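Local coordinates for protein Hth-type dhaklm operon transcriptional activator DHAS (Lactococcus lactis, PDB 2IU5) that activates transcription of the dhaKLM operon together with DhaQ in response to dihydroxyacetone, binding an inverted repeat that partly overlaps the -35 promoter sequence, at residues Tyr80-Asp94 against Asn165-Leu179. The protein carries 1 engineered substitution. Residues are numbered along the deposited sequence; the frame is centred on the assembly and turned at random.
Sequences YGWQNELLLLLRYLD and NSLEKLYSQIVNLLL
Y171 is a knob in a hole formed by Q83, L86, L87 and L90 in the TetR-type C-terminal helical domain, where helix segments 82-94 and 171-179 run roughly antiparallel, at 146°. Its CG is anti to the backbone N (chi1 176°), which carries the ring across to the facing helix. L87 CB makes a CH-pi contact over one ring face, 3.9 Å from the centroid, while L86 CG and L90 CD1 meet the edge. Y171 OH donates to Q83 O (2.6 Å) from above the carbonyl plane, opposite the face used by L87 N. A phenylalanine here would probably cost Q83 O this second bond. Beyond the knob, L178 CD1 lies 3.6 Å from W82 CZ3, and L86 CD2 packs against V175 CG2. L178 also touches Y148 of the second subunit, placing this layer beside the dimer interface. R91 and E168 form a salt bridge: R91 NH2 lies 2.9 Å from E168 OE2, on its syn side, and R91 NE adds weak bonds to both oxygens. D94 OD2 accepts the backbone N-H of E168 (2.9 Å) at the start of the 3-10 segment 168-170. One water donates to both D94 OD2 and E168 OE1, bridging the two acids.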
ATOM      1  N   TYR A  80     -25.381  -8.773  -6.208  1.00 22.56           N
ATOM      2  CA  TYR A  80     -24.372  -8.936  -5.161  1.00 22.27           C
ATOM      3  C   TYR A  80     -23.145  -9.584  -5.747  1.00 22.93           C
ATOM      4  O   TYR A  80     -22.984 -10.810  -5.767  1.00 24.48           O
ATOM      5  CB  TYR A  80     -24.891  -9.641  -3.894  1.00 23.53           C
ATOM      6  CG  TYR A  80     -23.886  -9.789  -2.753  1.00 24.64           C
ATOM      7  CD1 TYR A  80     -23.732  -8.793  -1.790  1.00 22.08           C
ATOM      8  CD2 TYR A  80     -23.087 -10.930  -2.639  1.00 25.91           C
ATOM      9  CE1 TYR A  80     -22.807  -8.927  -0.738  1.00 23.42           C
ATOM     10  CE2 TYR A  80     -22.172 -11.072  -1.605  1.00 24.94           C
ATOM     11  CZ  TYR A  80     -22.033 -10.069  -0.654  1.00 26.06           C
ATOM     12  OH  TYR A  80     -21.119 -10.228   0.368  1.00 25.82           O
ATOM     13  N   GLY A  81     -22.279  -8.716  -6.233  1.00 20.04           N
ATOM     14  CA  GLY A  81     -21.290  -9.180  -7.156  1.00 19.55           C
ATOM     15  C   GLY A  81     -19.855  -9.113  -6.688  1.00 19.21           C
ATOM     16  O   GLY A  81     -18.995  -9.671  -7.364  1.00 18.92           O
ATOM     17  N   TRP A  82     -19.550  -8.456  -5.569  1.00 17.19           N
ATOM     18  CA  TRP A  82     -18.154  -8.118  -5.344  1.00 18.28           C
ATOM     19  C   TRP A  82     -17.259  -9.336  -5.167  1.00 17.20           C
ATOM     20  O   TRP A  82     -16.095  -9.295  -5.577  1.00 18.95           O
ATOM     21  CB  TRP A  82     -17.947  -7.118  -4.231  1.00 19.00           C
ATOM     22  CG  TRP A  82     -18.085  -7.605  -2.831  1.00 18.10           C
ATOM     23  CD1 TRP A  82     -19.177  -7.470  -2.059  1.00 18.23           C
ATOM     24  CD2 TRP A  82     -17.100  -8.295  -2.036  1.00 18.66           C
ATOM     25  NE1 TRP A  82     -18.958  -8.032  -0.809  1.00 17.51           N
ATOM     26  CE2 TRP A  82     -17.689  -8.541  -0.779  1.00 19.26           C
ATOM     27  CE3 TRP A  82     -15.790  -8.726  -2.266  1.00 18.74           C
ATOM     28  CZ2 TRP A  82     -17.019  -9.198   0.250  1.00 19.27           C
ATOM     29  CZ3 TRP A  82     -15.117  -9.383  -1.226  1.00 19.44           C
ATOM     30  CH2 TRP A  82     -15.737  -9.608   0.010  1.00 19.96           C
ATOM     31  N   GLN A  83     -17.798 -10.400  -4.566  1.00 17.56           N
ATOM     32  CA  GLN A  83     -16.947 -11.562  -4.319  1.00 17.37           C
ATOM     33  C   GLN A  83     -16.605 -12.205  -5.658  1.00 17.31           C
ATOM     34  O   GLN A  83     -15.468 -12.632  -5.863  1.00 17.71           O
ATOM     35  CB  GLN A  83     -17.587 -12.577  -3.366  1.00 16.45           C
ATOM     36  CG  GLN A  83     -17.846 -11.953  -1.997  1.00 18.31           C
ATOM     37  CD  GLN A  83     -18.263 -12.957  -0.958  1.00 21.60           C
ATOM     38  OE1 GLN A  83     -17.808 -14.108  -0.959  1.00 24.79           O
ATOM     39  NE2 GLN A  83     -19.137 -12.524  -0.058  1.00 22.52           N
ATOM     40  N   ASN A  84     -17.575 -12.272  -6.569  1.00 17.46           N
ATOM     41  CA  ASN A  84     -17.302 -12.810  -7.914  1.00 18.19           C
ATOM     42  C   ASN A  84     -16.359 -11.882  -8.681  1.00 19.20           C
ATOM     43  O   ASN A  84     -15.458 -12.323  -9.390  1.00 20.41           O
ATOM     44  CB  ASN A  84     -18.629 -13.003  -8.669  1.00 19.85           C
ATOM     45  CG  ASN A  84     -19.486 -14.100  -8.055  1.00 22.12           C
ATOM     46  OD1 ASN A  84     -18.936 -15.029  -7.471  1.00 29.50           O
ATOM     47  ND2 ASN A  84     -20.819 -14.008  -8.177  1.00 25.58           N
ATOM     48  N   GLU A  85     -16.551 -10.578  -8.543  1.00 19.07           N
ATOM     49  CA  GLU A  85     -15.673  -9.643  -9.241  1.00 18.97           C
ATOM     50  C   GLU A  85     -14.230  -9.714  -8.781  1.00 18.08           C
ATOM     51  O   GLU A  85     -13.287  -9.679  -9.593  1.00 20.96           O
ATOM     52  CB  GLU A  85     -16.222  -8.223  -9.089  1.00 19.58           C
ATOM     53  CG  GLU A  85     -17.508  -8.119  -9.875  1.00 22.01           C
ATOM     54  CD  GLU A  85     -18.589  -7.319  -9.178  1.00 27.35           C
ATOM     55  OE1 GLU A  85     -18.268  -6.602  -8.200  1.00 30.03           O
ATOM     56  OE2 GLU A  85     -19.757  -7.414  -9.618  1.00 29.79           O
ATOM     57  N   LEU A  86     -14.030  -9.820  -7.476  1.00 18.94           N
ATOM     58  CA  LEU A  86     -12.688  -9.991  -6.954  1.00 18.36           C
ATOM     59  C   LEU A  86     -12.027 -11.240  -7.527  1.00 18.05           C
ATOM     60  O   LEU A  86     -10.865 -11.171  -7.947  1.00 18.99           O
ATOM     61  CB  LEU A  86     -12.715 -10.031  -5.426  1.00 19.38           C
ATOM     62  CG  LEU A  86     -11.374 -10.416  -4.815  1.00 18.73           C
ATOM     63  CD1 LEU A  86     -10.284  -9.378  -5.151  1.00 22.28           C
ATOM     64  CD2 LEU A  86     -11.594 -10.531  -3.287  1.00 19.93           C
ATOM     65  N   LEU A  87     -12.731 -12.364  -7.552  1.00 17.97           N
ATOM     66  CA  LEU A  87     -12.177 -13.592  -8.135  1.00 17.90           C
ATOM     67  C   LEU A  87     -11.781 -13.355  -9.587  1.00 18.28           C
ATOM     68  O   LEU A  87     -10.671 -13.697 -10.003  1.00 19.92           O
ATOM     69  CB  LEU A  87     -13.156 -14.757  -8.031  1.00 19.03           C
ATOM     70  CG  LEU A  87     -12.676 -16.042  -8.706  1.00 18.74           C
ATOM     71  CD1 LEU A  87     -11.372 -16.514  -8.059  1.00 19.48           C
ATOM     72  CD2 LEU A  87     -13.798 -17.089  -8.587  1.00 20.81           C
ATOM     73  N   LEU A  88     -12.676 -12.772 -10.370  1.00 18.62           N
ATOM     74  CA  LEU A  88     -12.345 -12.548 -11.786  1.00 21.26           C
ATOM     75  C   LEU A  88     -11.194 -11.572 -11.985  1.00 20.35           C
ATOM     76  O   LEU A  88     -10.373 -11.736 -12.897  1.00 21.36           O
ATOM     77  CB  LEU A  88     -13.586 -12.160 -12.584  1.00 22.64           C
ATOM     78  CG  LEU A  88     -14.622 -13.302 -12.558  1.00 25.36           C
ATOM     79  CD1 LEU A  88     -15.784 -12.994 -13.477  1.00 29.14           C
ATOM     80  CD2 LEU A  88     -14.010 -14.676 -12.912  1.00 28.68           C
ATOM     81  N   LEU A  89     -11.111 -10.557 -11.144  1.00 19.71           N
ATOM     82  CA  LEU A  89      -9.958  -9.666 -11.186  1.00 21.02           C
ATOM     83  C   LEU A  89      -8.640 -10.390 -10.876  1.00 20.14           C
ATOM     84  O   LEU A  89      -7.628 -10.225 -11.592  1.00 20.13           O
ATOM     85  CB  LEU A  89     -10.221  -8.515 -10.217  1.00 23.89           C
ATOM     86  CG  LEU A  89      -9.179  -7.423 -10.184  1.00 27.45           C
ATOM     87  CD1 LEU A  89      -8.978  -6.821 -11.564  1.00 31.19           C
ATOM     88  CD2 LEU A  89      -9.561  -6.350  -9.170  1.00 28.87           C
ATOM     89  N   LEU A  90      -8.602 -11.199  -9.817  1.00 18.68           N
ATOM     90  CA  LEU A  90      -7.386 -11.959  -9.527  1.00 18.99           C
ATOM     91  C   LEU A  90      -7.015 -12.894 -10.678  1.00 18.12           C
ATOM     92  O   LEU A  90      -5.844 -12.991 -11.047  1.00 20.26           O
ATOM     93  CB  LEU A  90      -7.525 -12.756  -8.221  1.00 19.30           C
ATOM     94  CG  LEU A  90      -7.712 -11.854  -7.003  1.00 21.00           C
ATOM     95  CD1 LEU A  90      -7.963 -12.720  -5.750  1.00 24.01           C
ATOM     96  CD2 LEU A  90      -6.518 -10.913  -6.784  1.00 23.30           C
ATOM     97  N   ARG A  91      -7.996 -13.586 -11.242  1.00 18.82           N
ATOM     98  CA  ARG A  91      -7.751 -14.440 -12.390  1.00 18.50           C
ATOM     99  C   ARG A  91      -7.215 -13.666 -13.588  1.00 19.61           C
ATOM    100  O   ARG A  91      -6.322 -14.144 -14.281  1.00 19.76           O
ATOM    101  CB  ARG A  91      -9.029 -15.159 -12.792  1.00 20.42           C
ATOM    102  CG  ARG A  91      -9.311 -16.333 -11.903  1.00 22.01           C
ATOM    103  CD  ARG A  91     -10.401 -17.252 -12.445  1.00 21.54           C
ATOM    104  NE  ARG A  91     -10.625 -18.272 -11.446  1.00 24.33           N
ATOM    105  CZ  ARG A  91     -11.729 -19.004 -11.386  1.00 23.68           C
ATOM    106  NH1 ARG A  91     -12.694 -18.810 -12.283  1.00 27.52           N
ATOM    107  NH2 ARG A  91     -11.858 -19.917 -10.443  1.00 26.31           N
ATOM    108  N   TYR A  92      -7.752 -12.483 -13.838  1.00 18.30           N
ATOM    109  CA  TYR A  92      -7.306 -11.645 -14.943  1.00 19.05           C
ATOM    110  C   TYR A  92      -5.857 -11.262 -14.735  1.00 20.17           C
ATOM    111  O   TYR A  92      -5.039 -11.308 -15.670  1.00 20.04           O
ATOM    112  CB  TYR A  92      -8.190 -10.402 -14.992  1.00 20.25           C
ATOM    113  CG  TYR A  92      -7.644  -9.274 -15.862  1.00 19.50           C
ATOM    114  CD1 TYR A  92      -7.824  -9.283 -17.243  1.00 20.78           C
ATOM    115  CD2 TYR A  92      -6.960  -8.207 -15.286  1.00 20.51           C
ATOM    116  CE1 TYR A  92      -7.327  -8.243 -18.030  1.00 22.02           C
ATOM    117  CE2 TYR A  92      -6.461  -7.170 -16.051  1.00 20.28           C
ATOM    118  CZ  TYR A  92      -6.648  -7.200 -17.419  1.00 22.33           C
ATOM    119  OH  TYR A  92      -6.136  -6.152 -18.139  1.00 24.10           O
ATOM    120  N   LEU A  93      -5.510 -10.880 -13.510  1.00 19.76           N
ATOM    121  CA  LEU A  93      -4.130 -10.464 -13.230  1.00 19.08           C
ATOM    122  C   LEU A  93      -3.184 -11.650 -13.349  1.00 20.46           C
ATOM    123  O   LEU A  93      -2.049 -11.492 -13.823  1.00 22.61           O
ATOM    124  CB  LEU A  93      -3.998  -9.802 -11.852  1.00 20.87           C
ATOM    125  CG  LEU A  93      -4.797  -8.499 -11.804  1.00 20.34           C
ATOM    126  CD1 LEU A  93      -4.822  -8.029 -10.354  1.00 22.62           C
ATOM    127  CD2 LEU A  93      -4.171  -7.426 -12.676  1.00 23.05           C
ATOM    128  N   ASP A  94      -3.614 -12.840 -12.936  1.00 19.08           N
ATOM    129  CA  ASP A  94      -2.779 -14.034 -13.120  1.00 20.06           C
ATOM    130  C   ASP A  94      -2.547 -14.371 -14.611  1.00 19.56           C
ATOM    131  O   ASP A  94      -1.423 -14.664 -15.024  1.00 20.15           O
ATOM    132  CB  ASP A  94      -3.435 -15.245 -12.452  1.00 22.07           C
ATOM    133  CG  ASP A  94      -3.155 -15.335 -10.971  1.00 26.72           C
ATOM    134  OD1 ASP A  94      -2.238 -14.624 -10.488  1.00 30.66           O
ATOM    135  OD2 ASP A  94      -3.862 -16.121 -10.288  1.00 25.56           O
ATOM    136  N   ASN A 165       4.095 -14.789  -8.490  1.00 22.79           N
ATOM    137  CA  ASN A 165       3.320 -15.665  -7.602  1.00 23.10           C
ATOM    138  C   ASN A 165       1.816 -15.608  -7.920  1.00 24.70           C
ATOM    139  O   ASN A 165       1.319 -14.586  -8.378  1.00 25.52           O
ATOM    140  CB  ASN A 165       3.555 -15.255  -6.140  1.00 24.55           C
ATOM    141  CG  ASN A 165       4.989 -15.448  -5.687  1.00 28.34           C
ATOM    142  OD1 ASN A 165       5.547 -14.602  -4.997  1.00 32.53           O
ATOM    143  ND2 ASN A 165       5.588 -16.562  -6.070  1.00 28.45           N
ATOM    144  N   SER A 166       1.088 -16.697  -7.680  1.00 24.39           N
ATOM    145  CA  SER A 166      -0.307 -16.779  -8.090  1.00 23.98           C
ATOM    146  C   SER A 166      -1.155 -15.870  -7.198  1.00 23.85           C
ATOM    147  O   SER A 166      -1.016 -15.875  -5.971  1.00 24.33           O
ATOM    148  CB  SER A 166      -0.817 -18.216  -7.939  1.00 27.32           C
ATOM    149  OG  SER A 166      -2.231 -18.204  -7.773  1.00 31.72           O
ATOM    150  N   LEU A 167      -2.034 -15.098  -7.814  1.00 22.94           N
ATOM    151  CA  LEU A 167      -2.962 -14.254  -7.073  1.00 23.42           C
ATOM    152  C   LEU A 167      -4.202 -15.018  -6.632  1.00 22.99           C
ATOM    153  O   LEU A 167      -4.717 -14.781  -5.535  1.00 20.73           O
ATOM    154  CB  LEU A 167      -3.378 -13.049  -7.925  1.00 24.81           C
ATOM    155  CG  LEU A 167      -2.348 -11.931  -8.137  1.00 26.61           C
ATOM    156  CD1 LEU A 167      -1.177 -12.429  -8.993  1.00 30.71           C
ATOM    157  CD2 LEU A 167      -3.001 -10.709  -8.762  1.00 29.28           C
ATOM    158  N   GLU A 168      -4.677 -15.928  -7.480  1.00 22.76           N
ATOM    159  CA  GLU A 168      -5.923 -16.615  -7.144  1.00 23.04           C
ATOM    160  C   GLU A 168      -5.787 -17.413  -5.855  1.00 21.57           C
ATOM    161  O   GLU A 168      -6.765 -17.619  -5.130  1.00 20.84           O
ATOM    162  CB  GLU A 168      -6.400 -17.501  -8.296  1.00 25.40           C
ATOM    163  CG  GLU A 168      -7.660 -18.294  -7.925  1.00 27.48           C
ATOM    164  CD  GLU A 168      -8.379 -18.816  -9.163  1.00 29.93           C
ATOM    165  OE1 GLU A 168      -7.971 -18.416 -10.262  1.00 31.23           O
ATOM    166  OE2 GLU A 168      -9.336 -19.612  -9.025  1.00 29.11           O
ATOM    167  N   LYS A 169      -4.581 -17.874  -5.533  1.00 19.91           N
ATOM    168  CA  LYS A 169      -4.384 -18.616  -4.303  1.00 21.38           C
ATOM    169  C   LYS A 169      -4.691 -17.793  -3.063  1.00 21.19           C
ATOM    170  O   LYS A 169      -4.901 -18.376  -1.991  1.00 23.92           O
ATOM    171  CB  LYS A 169      -3.005 -19.285  -4.233  1.00 24.46           C
ATOM    172  CG  LYS A 169      -1.861 -18.380  -3.852  1.00 24.99           C
ATOM    173  CD  LYS A 169      -0.580 -19.200  -3.689  1.00 29.53           C
ATOM    174  CE  LYS A 169       0.634 -18.294  -3.512  1.00 32.64           C
ATOM    175  NZ  LYS A 169       1.769 -19.093  -2.971  1.00 36.27           N
ATOM    176  N   LEU A 170      -4.710 -16.471  -3.222  1.00 18.59           N
ATOM    177  CA  LEU A 170      -4.963 -15.574  -2.095  1.00 19.10           C
ATOM    178  C   LEU A 170      -6.431 -15.262  -1.905  1.00 19.17           C
ATOM    179  O   LEU A 170      -6.803 -14.569  -0.954  1.00 19.36           O
ATOM    180  CB  LEU A 170      -4.214 -14.268  -2.277  1.00 20.89           C
ATOM    181  CG  LEU A 170      -2.717 -14.431  -2.514  1.00 21.57           C
ATOM    182  CD1 LEU A 170      -2.150 -13.040  -2.737  1.00 26.18           C
ATOM    183  CD2 LEU A 170      -2.078 -15.094  -1.299  1.00 24.86           C
ATOM    184  N   TYR A 171      -7.261 -15.771  -2.809  1.00 18.95           N
ATOM    185  CA  TYR A 171      -8.636 -15.293  -2.870  1.00 18.76           C
ATOM    186  C   TYR A 171      -9.395 -15.568  -1.584  1.00 17.63           C
ATOM    187  O   TYR A 171     -10.008 -14.661  -1.037  1.00 17.21           O
ATOM    188  CB  TYR A 171      -9.314 -15.959  -4.056  1.00 18.27           C
ATOM    189  CG  TYR A 171     -10.772 -15.642  -4.192  1.00 17.43           C
ATOM    190  CD1 TYR A 171     -11.201 -14.338  -4.383  1.00 19.54           C
ATOM    191  CD2 TYR A 171     -11.696 -16.648  -4.131  1.00 18.64           C
ATOM    192  CE1 TYR A 171     -12.551 -14.046  -4.514  1.00 18.66           C
ATOM    193  CE2 TYR A 171     -13.037 -16.387  -4.255  1.00 20.51           C
ATOM    194  CZ  TYR A 171     -13.450 -15.074  -4.447  1.00 19.73           C
ATOM    195  OH  TYR A 171     -14.799 -14.827  -4.572  1.00 20.44           O
ATOM    196  N   SER A 172      -9.358 -16.806  -1.093  1.00 16.86           N
ATOM    197  CA  SER A 172     -10.145 -17.124   0.095  1.00 17.90           C
ATOM    198  C   SER A 172      -9.683 -16.281   1.278  1.00 17.01           C
ATOM    199  O   SER A 172     -10.494 -15.825   2.093  1.00 18.79           O
ATOM    200  CB  SER A 172     -10.063 -18.619   0.422  1.00 20.76           C
ATOM    201  OG  SER A 172      -8.739 -19.036   0.700  1.00 24.92           O
ATOM    202  N   GLN A 173      -8.374 -16.065   1.387  1.00 18.40           N
ATOM    203  CA  GLN A 173      -7.906 -15.280   2.535  1.00 18.09           C
ATOM    204  C   GLN A 173      -8.349 -13.821   2.433  1.00 17.71           C
ATOM    205  O   GLN A 173      -8.737 -13.217   3.437  1.00 18.91           O
ATOM    206  CB  GLN A 173      -6.382 -15.375   2.648  1.00 19.30           C
ATOM    207  CG  GLN A 173      -5.911 -16.754   3.089  1.00 21.59           C
ATOM    208  CD  GLN A 173      -4.408 -16.871   3.067  1.00 25.20           C
ATOM    209  OE1 GLN A 173      -3.748 -16.633   4.085  1.00 27.20           O
ATOM    210  NE2 GLN A 173      -3.858 -17.231   1.913  1.00 27.73           N
ATOM    211  N   ILE A 174      -8.302 -13.241   1.237  1.00 17.41           N
ATOM    212  CA  ILE A 174      -8.705 -11.860   1.095  1.00 18.65           C
ATOM    213  C   ILE A 174     -10.190 -11.716   1.397  1.00 19.06           C
ATOM    214  O   ILE A 174     -10.575 -10.832   2.152  1.00 19.34           O
ATOM    215  CB  ILE A 174      -8.340 -11.267  -0.280  1.00 20.10           C
ATOM    216  CG1 ILE A 174      -6.807 -11.236  -0.422  1.00 20.31           C
ATOM    217  CG2 ILE A 174      -8.978  -9.877  -0.430  1.00 19.14           C
ATOM    218  CD1 ILE A 174      -6.330 -11.082  -1.877  1.00 22.61           C
ATOM    219  N   VAL A 175     -11.023 -12.581   0.814  1.00 18.45           N
ATOM    220  CA  VAL A 175     -12.466 -12.517   1.077  1.00 17.92           C
ATOM    221  C   VAL A 175     -12.761 -12.629   2.575  1.00 18.33           C
ATOM    222  O   VAL A 175     -13.577 -11.885   3.126  1.00 19.70           O
ATOM    223  CB  VAL A 175     -13.206 -13.610   0.276  1.00 18.78           C
ATOM    224  CG1 VAL A 175     -14.689 -13.668   0.665  1.00 20.17           C
ATOM    225  CG2 VAL A 175     -13.050 -13.334  -1.202  1.00 19.95           C
ATOM    226  N   ASN A 176     -12.098 -13.562   3.243  1.00 17.49           N
ATOM    227  CA  ASN A 176     -12.376 -13.787   4.655  1.00 19.28           C
ATOM    228  C   ASN A 176     -11.990 -12.575   5.501  1.00 18.12           C
ATOM    229  O   ASN A 176     -12.725 -12.185   6.413  1.00 19.00           O
ATOM    230  CB  ASN A 176     -11.698 -15.070   5.125  1.00 21.39           C
ATOM    231  CG  ASN A 176     -12.304 -16.303   4.484  1.00 24.27           C
ATOM    232  OD1 ASN A 176     -11.675 -17.363   4.432  1.00 28.81           O
ATOM    233  ND2 ASN A 176     -13.537 -16.173   3.988  1.00 25.30           N
ATOM    234  N   LEU A 177     -10.848 -11.963   5.200  1.00 18.72           N
ATOM    235  CA  LEU A 177     -10.432 -10.797   5.961  1.00 17.76           C
ATOM    236  C   LEU A 177     -11.394  -9.629   5.704  1.00 18.06           C
ATOM    237  O   LEU A 177     -11.696  -8.841   6.604  1.00 18.39           O
ATOM    238  CB  LEU A 177      -8.998 -10.420   5.618  1.00 19.52           C
ATOM    239  CG  LEU A 177      -7.900 -11.447   5.935  1.00 20.14           C
ATOM    240  CD1 LEU A 177      -6.563 -10.799   5.551  1.00 23.08           C
ATOM    241  CD2 LEU A 177      -7.861 -11.832   7.401  1.00 21.73           C
ATOM    242  N   LEU A 178     -11.877  -9.513   4.470  1.00 18.36           N
ATOM    243  CA  LEU A 178     -12.760  -8.377   4.159  1.00 18.99           C
ATOM    244  C   LEU A 178     -14.093  -8.574   4.865  1.00 17.81           C
ATOM    245  O   LEU A 178     -14.616  -7.651   5.484  1.00 17.77           O
ATOM    246  CB  LEU A 178     -13.005  -8.267   2.652  1.00 20.05           C
ATOM    247  CG  LEU A 178     -11.827  -7.768   1.810  1.00 20.00           C
ATOM    248  CD1 LEU A 178     -12.161  -7.905   0.315  1.00 22.80           C
ATOM    249  CD2 LEU A 178     -11.438  -6.318   2.156  1.00 22.20           C
ATOM    250  N   LEU A 179     -14.643  -9.780   4.770  1.00 17.99           N
ATOM    251  CA  LEU A 179     -15.933 -10.038   5.424  1.00 18.37           C
ATOM    252  C   LEU A 179     -15.844  -9.850   6.941  1.00 18.02           C
ATOM    253  O   LEU A 179     -16.794  -9.372   7.562  1.00 19.73           O
ATOM    254  CB  LEU A 179     -16.423 -11.452   5.107  1.00 19.58           C
ATOM    255  CG  LEU A 179     -16.902 -11.663   3.667  1.00 20.31           C
ATOM    256  CD1 LEU A 179     -17.045 -13.149   3.365  1.00 21.24           C
ATOM    257  CD2 LEU A 179     -18.231 -10.960   3.453  1.00 21.74           C
TER
HETATM  258  O   HOH W   1      -5.781 -17.793 -11.590  1.00 17.16           O